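Local coordinates for protein chorismate synthase (Aquifex aeolicus, PDB 1Q1L) that catalyses the last step of chorismate biosynthesis, eliminating phosphate from 5-enolpyruvylshikimate-3-phosphate with the help of reduced FMN, at residues K181-F184 and K189-S192; H194-D199 and I204-K209; I161-F166 and A365-V370. All coordinates share one frame; numbering follows the deposited sequence. Where two conformers were deposited one is given.

The three contacts use strand 162-170 and the two helices that pack on it, 187-197 and 356-379. Contacts 1 and 2 follow one another along the chain, their centres about 13 Å apart, and share helix 187-197: contact 1 at its start, contact 2 farther along it. Contact 3, about 15 Å from the centre of contact 1 and 18 Å from that of contact 2, joins strand 162-170 to helix 356-379, and the long loop it closes holds both others. Phe166 ties the three together, packing against Tyr183, Leu190, Ala197 and Pro205. One antiparallel sheet thus has helix 187-197 beside it and helix 356-379 in the core, in keeping with the beta-alpha-beta sandwich of this enzyme.

Contact 1: residues K181-F184 and K189-S192; sequences KSYF and KLLS
Tyr183 and Lys189 bring the two backbones nearest each other, their CA atoms 6.2 Å apart, where the 3-10 turn of 182-184 meets the first residues of helix 187-197. No hydrogen bond joins the segments; the contact is van der Waals packing of lysine methylenes and leucine methyls on the tyrosine's CB, ring edge and carbonyl oxygen. Lys189 lays its chain, extended beyond CG, alongside the base of the tyrosine: its CD sits 3.6 Å from Tyr183 CB, so methylenes do the touching and not the ammonium group. Leu190 comes in beside it. Its CD2 methyl meets the edge of the tyrosine ring, in the ring plane and 3.7 Å from Tyr183 CD1, and the two side chains cross at about a right angle. The leucine CG lies 3.6 Å from the carbonyl oxygen of Tyr183, while its CD1 reaches toward the oxygen of Phe184, which Asn302 takes up by a hydrogen bond. Tyr183 carries CG between its own N and carbonyl carbon (chi1 64°), which turns the ring back alongside Lys181. There the hydroxyl is held by Lys181 NZ, 2.8 Å from Tyr183 OH, and by Glu232, which also forms a salt bridge with that lysine. The carboxylate probably offsets the lysine charge beside the buried tyrosine. Lys181 CB also stands over the centre of the Phe184 ring, 3.8 Å above its plane. The whole is a 3-10 turn leading into a helix, with Asn186 OD1 hydrogen-bonded to Lys189 N near the helix start, packed over strands 229-236 and 317-323 of the antiparallel sheet.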
loop_
_atom_site.group_PDB
_atom_site.type_symbol
_atom_site.label_atom_id
_atom_site.label_comp_id
_atom_site.label_asym_id
_atom_site.label_seq_id
_atom_site.Cartn_x
_atom_site.Cartn_y
_atom_site.Cartn_z
ATOM N N LYS A 181 1.815 30.033 -24.231
ATOM C CA LYS A 181 1.456 28.635 -23.977
ATOM C C LYS A 181 0.206 28.090 -24.657
ATOM O O LYS A 181 -0.365 27.092 -24.210
ATOM C CB LYS A 181 1.345 28.405 -22.468
ATOM C CG LYS A 181 2.610 28.734 -21.704
ATOM C CD LYS A 181 3.803 27.964 -22.256
ATOM C CE LYS A 181 5.071 28.297 -21.494
ATOM N NZ LYS A 181 6.232 27.573 -22.069
ATOM N N SER A 182 -0.215 28.722 -25.744
ATOM C CA SER A 182 -1.399 28.263 -26.450
ATOM C C SER A 182 -1.161 26.874 -27.036
ATOM O O SER A 182 -2.101 26.105 -27.225
ATOM C CB SER A 182 -1.756 29.238 -27.573
ATOM O OG SER A 182 -0.706 29.292 -28.520
ATOM N N TYR A 183 0.095 26.549 -27.325
ATOM C CA TYR A 183 0.404 25.246 -27.899
ATOM C C TYR A 183 0.064 24.068 -26.972
ATOM O O TYR A 183 0.060 22.914 -27.410
ATOM C CB TYR A 183 1.877 25.190 -28.331
ATOM C CG TYR A 183 2.885 25.305 -27.208
ATOM C CD1 TYR A 183 3.191 24.207 -26.395
ATOM C CD2 TYR A 183 3.520 26.514 -26.948
ATOM C CE1 TYR A 183 4.111 24.323 -25.349
ATOM C CE2 TYR A 183 4.432 26.640 -25.909
ATOM C CZ TYR A 183 4.723 25.543 -25.114
ATOM O OH TYR A 183 5.621 25.685 -24.084
ATOM N N PHE A 184 -0.234 24.355 -25.703
ATOM C CA PHE A 184 -0.602 23.308 -24.740
ATOM C C PHE A 184 -1.845 22.575 -25.239
ATOM O O PHE A 184 -2.125 21.449 -24.830
ATOM C CB PHE A 184 -0.939 23.910 -23.369
ATOM C CG PHE A 184 0.254 24.269 -22.533
ATOM C CD1 PHE A 184 1.548 24.112 -23.019
ATOM C CD2 PHE A 184 0.074 24.769 -21.247
ATOM C CE1 PHE A 184 2.648 24.447 -22.234
ATOM C CE2 PHE A 184 1.163 25.107 -20.453
ATOM C CZ PHE A 184 2.458 24.946 -20.949
ATOM N N LYS A 189 1.617 20.415 -32.501
ATOM C CA LYS A 189 2.731 21.282 -32.112
ATOM C C LYS A 189 3.621 20.613 -31.067
ATOM O O LYS A 189 4.845 20.560 -31.215
ATOM C CB LYS A 189 2.216 22.610 -31.546
ATOM C CG LYS A 189 1.902 23.668 -32.579
ATOM C CD LYS A 189 1.607 25.002 -31.902
ATOM C CE LYS A 189 1.384 26.117 -32.915
ATOM N NZ LYS A 189 1.174 27.435 -32.244
ATOM N N LEU A 190 2.998 20.121 -30.001
ATOM C CA LEU A 190 3.726 19.447 -28.927
ATOM C C LEU A 190 4.597 18.343 -29.518
ATOM O O LEU A 190 5.803 18.286 -29.275
ATOM C CB LEU A 190 2.732 18.862 -27.915
ATOM C CG LEU A 190 1.990 19.915 -27.075
ATOM C CD1 LEU A 190 0.801 19.299 -26.361
ATOM C CD2 LEU A 190 2.955 20.524 -26.076
ATOM N N LEU A 191 3.979 17.476 -30.312
ATOM C CA LEU A 191 4.709 16.376 -30.931
ATOM C C LEU A 191 5.839 16.944 -31.774
ATOM O O LEU A 191 6.943 16.396 -31.811
ATOM C CB LEU A 191 3.772 15.534 -31.802
ATOM C CG LEU A 191 4.363 14.211 -32.310
ATOM C CD1 LEU A 191 4.855 13.387 -31.127
ATOM C CD2 LEU A 191 3.320 13.433 -33.107
ATOM N N SER A 192 5.553 18.057 -32.440
ATOM C CA SER A 192 6.526 18.729 -33.286
ATOM C C SER A 192 7.737 19.170 -32.472
ATOM O O SER A 192 8.883 18.942 -32.867
ATOM C CB SER A 192 5.878 19.950 -33.951
ATOM O OG SER A 192 6.843 20.762 -34.593
#

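Contact 2: residues H194-D199 and I204-K209; sequences HEKAED and IPFPEK
Lys196 reaches across to Phe206 by folding its side chain over the carbonyl oxygen of Pro205. With CG beside the backbone N and a bend at chi3 of -74°, the chain curls round that oxygen: CB stands 3.2 Å and CE 3.1 Å from Pro205 O. The ammonium group continues to the phenylalanine and makes an off-centre cation-pi contact, NZ 4.3 Å from the centroid of the Phe206 ring and 31° off its normal. The approach is oblique, displaced toward CE2. Although NZ is also close to Pro205 O, the angle is too poor for a hydrogen bond; the carbonyl dipole may still ease the positive charge. Were an alanine here instead of Lys196, the ammonium and methylenes would be gone, and the Pro205 carbonyl and the Phe206 ring would probably lose their cover on this side, with the ring freer to turn. Pro207 packs against the backbone of Lys196 and Asp199. Its CG lies 3.4 Å from the backbone oxygen of Lys196, which also accepts a bond from Asp199 N, and its CB is 3.6 Å from Asp199 O, so the pyrrolidine ring rests against the turn Lys196-Asp199. Deeper in, the CA-H of Ala197 points at Ile204 O, 3.5 Å from CA with 155° at the hydrogen. The chain leaving helix 187-197 doubles back past Ala197 before helix 210-221 begins. Ala197 and Pro205 rest on Phe166 of strand 162-170, and Ile204 touches Val167 of that strand and Phe213 of helix 210-221.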
loop_
_atom_site.group_PDB
_atom_site.type_symbol
_atom_site.label_atom_id
_atom_site.label_comp_id
_atom_site.label_asym_id
_atom_site.label_seq_id
_atom_site.Cartn_x
_atom_site.Cartn_y
_atom_site.Cartn_z
ATOM N N HIS A 194 8.740 18.003 -29.636
ATOM C CA HIS A 194 9.462 16.847 -29.128
ATOM C C HIS A 194 10.369 16.285 -30.216
ATOM O O HIS A 194 11.527 15.945 -29.959
ATOM C CB HIS A 194 8.483 15.765 -28.655
ATOM C CG HIS A 194 9.150 14.484 -28.265
ATOM N ND1 HIS A 194 9.309 13.431 -29.140
ATOM C CD2 HIS A 194 9.735 14.103 -27.106
ATOM C CE1 HIS A 194 9.966 12.456 -28.538
ATOM N NE2 HIS A 194 10.237 12.838 -27.303
ATOM N N GLU A 195 9.843 16.198 -31.434
ATOM C CA GLU A 195 10.620 15.675 -32.552
ATOM C C GLU A 195 11.860 16.529 -32.791
ATOM O O GLU A 195 12.947 15.999 -33.011
ATOM C CB GLU A 195 9.768 15.627 -33.821
ATOM C CG GLU A 195 8.663 14.584 -33.802
ATOM C CD GLU A 195 9.201 13.165 -33.807
ATOM O OE1 GLU A 195 9.935 12.812 -34.757
ATOM O OE2 GLU A 195 8.891 12.399 -32.864
ATOM N N LYS A 196 11.707 17.848 -32.740
ATOM C CA LYS A 196 12.850 18.730 -32.950
ATOM C C LYS A 196 13.830 18.616 -31.787
ATOM O O LYS A 196 15.042 18.625 -31.987
ATOM C CB LYS A 196 12.389 20.183 -33.132
ATOM C CG LYS A 196 11.792 20.458 -34.512
ATOM C CD LYS A 196 11.449 21.932 -34.720
ATOM C CE LYS A 196 10.202 22.344 -33.944
ATOM N NZ LYS A 196 9.836 23.774 -34.179
ATOM N N ALA A 197 13.305 18.498 -30.571
ATOM C CA ALA A 197 14.162 18.365 -29.402
ATOM C C ALA A 197 15.088 17.166 -29.590
ATOM O O ALA A 197 16.233 17.172 -29.132
ATOM C CB ALA A 197 13.321 18.182 -28.154
ATOM N N GLU A 198 14.587 16.135 -30.261
ATOM C CA GLU A 198 15.382 14.943 -30.507
ATOM C C GLU A 198 16.549 15.247 -31.439
ATOM O O GLU A 198 17.489 14.461 -31.539
ATOM C CB GLU A 198 14.509 13.835 -31.095
ATOM C CG GLU A 198 13.458 13.332 -30.126
ATOM C CD GLU A 198 14.071 12.757 -28.867
ATOM O OE1 GLU A 198 14.617 11.634 -28.925
ATOM O OE2 GLU A 198 14.025 13.436 -27.821
ATOM N N ASP A 199 16.490 16.388 -32.122
ATOM C CA ASP A 199 17.570 16.782 -33.022
ATOM C C ASP A 199 18.404 17.880 -32.386
ATOM O O ASP A 199 19.184 18.554 -33.056
ATOM C CB ASP A 199 17.012 17.280 -34.355
ATOM C CG ASP A 199 16.430 16.167 -35.188
ATOM O OD1 ASP A 199 17.118 15.139 -35.361
ATOM O OD2 ASP A 199 15.291 16.318 -35.674
ATOM N N ILE A 204 16.280 21.145 -27.019
ATOM C CA ILE A 204 15.457 22.345 -27.117
ATOM C C ILE A 204 14.671 22.221 -28.424
ATOM O O ILE A 204 15.166 21.667 -29.403
ATOM C CB ILE A 204 16.306 23.643 -27.120
ATOM C CG1 ILE A 204 17.447 23.527 -28.128
ATOM C CG2 ILE A 204 16.837 23.918 -25.722
ATOM C CD1 ILE A 204 18.294 24.789 -28.231
ATOM N N PRO A 205 13.427 22.720 -28.448
ATOM C CA PRO A 205 12.537 22.677 -29.611
ATOM C C PRO A 205 13.051 23.331 -30.901
ATOM O O PRO A 205 12.462 23.141 -31.960
ATOM C CB PRO A 205 11.273 23.366 -29.098
ATOM C CG PRO A 205 11.322 23.146 -27.639
ATOM C CD PRO A 205 12.759 23.381 -27.318
ATOM N N PHE A 206 14.129 24.104 -30.815
ATOM C CA PHE A 206 14.676 24.768 -31.999
ATOM C C PHE A 206 16.181 24.546 -32.089
ATOM O O PHE A 206 16.968 25.379 -31.641
ATOM C CB PHE A 206 14.363 26.267 -31.954
ATOM C CG PHE A 206 12.895 26.572 -31.825
ATOM C CD1 PHE A 206 12.256 26.484 -30.593
ATOM C CD2 PHE A 206 12.140 26.905 -32.944
ATOM C CE1 PHE A 206 10.890 26.719 -30.476
ATOM C CE2 PHE A 206 10.771 27.143 -32.838
ATOM C CZ PHE A 206 10.145 27.049 -31.601
ATOM N N PRO A 207 16.600 23.418 -32.685
ATOM C CA PRO A 207 18.016 23.072 -32.836
ATOM C C PRO A 207 18.911 24.193 -33.359
ATOM O O PRO A 207 20.074 24.292 -32.965
ATOM C CB PRO A 207 17.975 21.865 -33.771
ATOM C CG PRO A 207 16.684 21.211 -33.403
ATOM C CD PRO A 207 15.750 22.398 -33.323
ATOM N N GLU A 208 18.386 25.037 -34.243
ATOM C CA GLU A 208 19.192 26.132 -34.774
ATOM C C GLU A 208 19.771 26.945 -33.620
ATOM O O GLU A 208 20.885 27.458 -33.710
ATOM C CB GLU A 208 18.359 27.053 -35.669
ATOM C CG GLU A 208 17.264 27.810 -34.943
ATOM C CD GLU A 208 15.906 27.164 -35.103
ATOM O OE1 GLU A 208 15.788 25.946 -34.842
ATOM O OE2 GLU A 208 14.955 27.879 -35.487
ATOM N N LYS A 209 19.002 27.040 -32.537
ATOM C CA LYS A 209 19.393 27.784 -31.341
ATOM C C LYS A 209 20.516 27.101 -30.564
ATOM O O LYS A 209 21.133 27.711 -29.692
ATOM C CB LYS A 209 18.185 27.953 -30.414
ATOM C CG LYS A 209 17.023 28.745 -30.994
ATOM C CD LYS A 209 17.258 30.241 -30.884
ATOM C CE LYS A 209 16.012 31.031 -31.274
ATOM N NZ LYS A 209 16.135 32.481 -30.938
#

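Contact 3: residues I161-F166 and A365-V370; sequences IKIGSF and AMLAIV
Ile163 meets helix 356-379 with a single methyl group, CD1, and the close part of the contact lies around Ala368. CD1 is placed 3.4 Å from Ala368 CB, tighter than carbons usually sit, so the exact fit here is doubtful even though the pairing is plain. The isoleucine points across because CG1 stands beside its backbone N (chi1 -69°) and the chain then runs on extended (chi2 -173°), sending CD1 straight out from the strand to the helix. The alanine presents one small methyl to it. Toward Leu367 the packing is looser: CD1 is 4.1 Å from Leu367 CG, an ordinary van der Waals distance. The leucine also touches Val233 and Ala235 on the adjoining strand 229-236 and Met260 of helix 252-261. Ile163 is likewise shared, since Ala235 and Leu156 of helix 142-157 lie against it, and it remains partly exposed while both helix residues are buried. Two residues farther along the strand, Ser165 OG bonds to Glu364, a polar link just before the helical segment. Between the two segments themselves, however, no hydrogen bond or charge pair forms: 161-166 and 365-370 touch through hydrocarbon only, with the polar link one residue outside, consistent with a join held mainly by burial of apolar surface.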
loop_
_atom_site.group_PDB
_atom_site.type_symbol
_atom_site.label_atom_id
_atom_site.label_comp_id
_atom_site.label_asym_id
_atom_site.label_seq_id
_atom_site.Cartn_x
_atom_site.Cartn_y
_atom_site.Cartn_z
ATOM N N ILE A 161 -1.410 6.283 -26.990
ATOM C CA ILE A 161 -0.975 7.325 -26.061
ATOM C C ILE A 161 0.518 7.595 -26.249
ATOM O O ILE A 161 1.357 6.707 -26.098
ATOM C CB ILE A 161 -1.296 6.924 -24.592
ATOM C CG1 ILE A 161 -2.820 6.944 -24.380
ATOM C CG2 ILE A 161 -0.594 7.860 -23.617
ATOM C CD1 ILE A 161 -3.287 6.404 -23.038
ATOM N N LYS A 162 0.837 8.838 -26.596
ATOM C CA LYS A 162 2.284 9.263 -26.843
ATOM C C LYS A 162 2.825 10.292 -25.698
ATOM O O LYS A 162 2.096 11.302 -25.285
ATOM C CB LYS A 162 2.440 9.960 -28.403
ATOM C CG LYS A 162 1.806 8.908 -29.767
ATOM C CD LYS A 162 1.783 9.805 -31.381
ATOM C CE LYS A 162 0.894 8.849 -32.686
ATOM N NZ LYS A 162 -0.705 8.426 -32.232
ATOM N N ILE A 163 4.041 10.041 -25.232
ATOM C CA ILE A 163 4.643 10.877 -24.224
ATOM C C ILE A 163 5.897 11.491 -24.825
ATOM O O ILE A 163 6.632 10.829 -25.556
ATOM C CB ILE A 163 4.957 10.049 -22.962
ATOM C CG1 ILE A 163 3.625 9.662 -22.295
ATOM C CG2 ILE A 163 5.863 10.822 -22.042
ATOM C CD1 ILE A 163 3.751 8.995 -20.962
ATOM N N GLY A 164 6.120 12.768 -24.545
ATOM C CA GLY A 164 7.288 13.436 -25.075
ATOM C C GLY A 164 7.617 14.620 -24.209
ATOM O O GLY A 164 6.904 14.886 -23.239
ATOM N N SER A 165 8.680 15.340 -24.561
ATOM C CA SER A 165 9.094 16.501 -23.791
ATOM C C SER A 165 10.122 17.336 -24.547
ATOM O O SER A 165 10.534 16.998 -25.656
ATOM C CB SER A 165 9.702 16.057 -22.459
ATOM O OG SER A 165 10.915 15.355 -22.672
ATOM N N PHE A 166 10.534 18.431 -23.927
ATOM C CA PHE A 166 11.527 19.320 -24.520
ATOM C C PHE A 166 11.908 20.381 -23.510
ATOM O O PHE A 166 11.099 20.757 -22.663
ATOM C CB PHE A 166 10.975 19.960 -25.804
ATOM C CG PHE A 166 9.596 20.527 -25.656
ATOM C CD1 PHE A 166 9.396 21.762 -25.051
ATOM C CD2 PHE A 166 8.490 19.804 -26.088
ATOM C CE1 PHE A 166 8.108 22.265 -24.876
ATOM C CE2 PHE A 166 7.201 20.297 -25.915
ATOM C CZ PHE A 166 7.011 21.528 -25.310
ATOM N N ALA A 365 9.687 9.366 -18.499
ATOM C CA ALA A 365 9.578 8.052 -17.873
ATOM C C ALA A 365 8.608 8.078 -16.690
ATOM O O ALA A 365 7.768 7.194 -16.553
ATOM C CB ALA A 365 10.954 7.594 -17.409
HETATM N N MSE A 366 8.729 9.090 -15.838
HETATM C CA MSE A 366 7.859 9.206 -14.666
HETATM C C MSE A 366 6.396 9.404 -15.058
HETATM O O MSE A 366 5.492 8.808 -14.462
HETATM C CB MSE A 366 8.329 10.353 -13.765
HETATM C CG MSE A 366 9.717 10.137 -13.166
HETATM SE SE MSE A 366 9.942 8.372 -12.357
HETATM C CE MSE A 366 8.571 8.495 -11.007
ATOM N N LEU A 367 6.162 10.237 -16.066
ATOM C CA LEU A 367 4.811 10.481 -16.538
ATOM C C LEU A 367 4.208 9.213 -17.144
ATOM O O LEU A 367 3.025 8.948 -16.976
ATOM C CB LEU A 367 4.793 11.600 -17.582
ATOM C CG LEU A 367 3.385 11.891 -18.118
ATOM C CD1 LEU A 367 2.475 12.290 -16.948
ATOM C CD2 LEU A 367 3.436 13.013 -19.164
ATOM N N ALA A 368 5.021 8.437 -17.857
ATOM C CA ALA A 368 4.538 7.207 -18.471
ATOM C C ALA A 368 4.149 6.185 -17.396
ATOM O O ALA A 368 3.196 5.425 -17.561
ATOM C CB ALA A 368 5.611 6.623 -19.396
ATOM N N ILE A 369 4.887 6.175 -16.295
ATOM C CA ILE A 369 4.597 5.247 -15.206
ATOM C C ILE A 369 3.273 5.609 -14.538
ATOM O O ILE A 369 2.428 4.746 -14.292
ATOM C CB ILE A 369 5.734 5.260 -14.166
ATOM C CG1 ILE A 369 7.006 4.673 -14.799
ATOM C CG2 ILE A 369 5.342 4.425 -12.930
ATOM C CD1 ILE A 369 8.217 4.718 -13.897
ATOM N N VAL A 370 3.090 6.895 -14.260
ATOM C CA VAL A 370 1.869 7.369 -13.624
ATOM C C VAL A 370 0.662 7.105 -14.508
ATOM O O VAL A 370 -0.372 6.616 -14.043
ATOM C CB VAL A 370 1.954 8.890 -13.316
ATOM C CG1 VAL A 370 0.630 9.397 -12.744
ATOM C CG2 VAL A 370 3.063 9.145 -12.313
#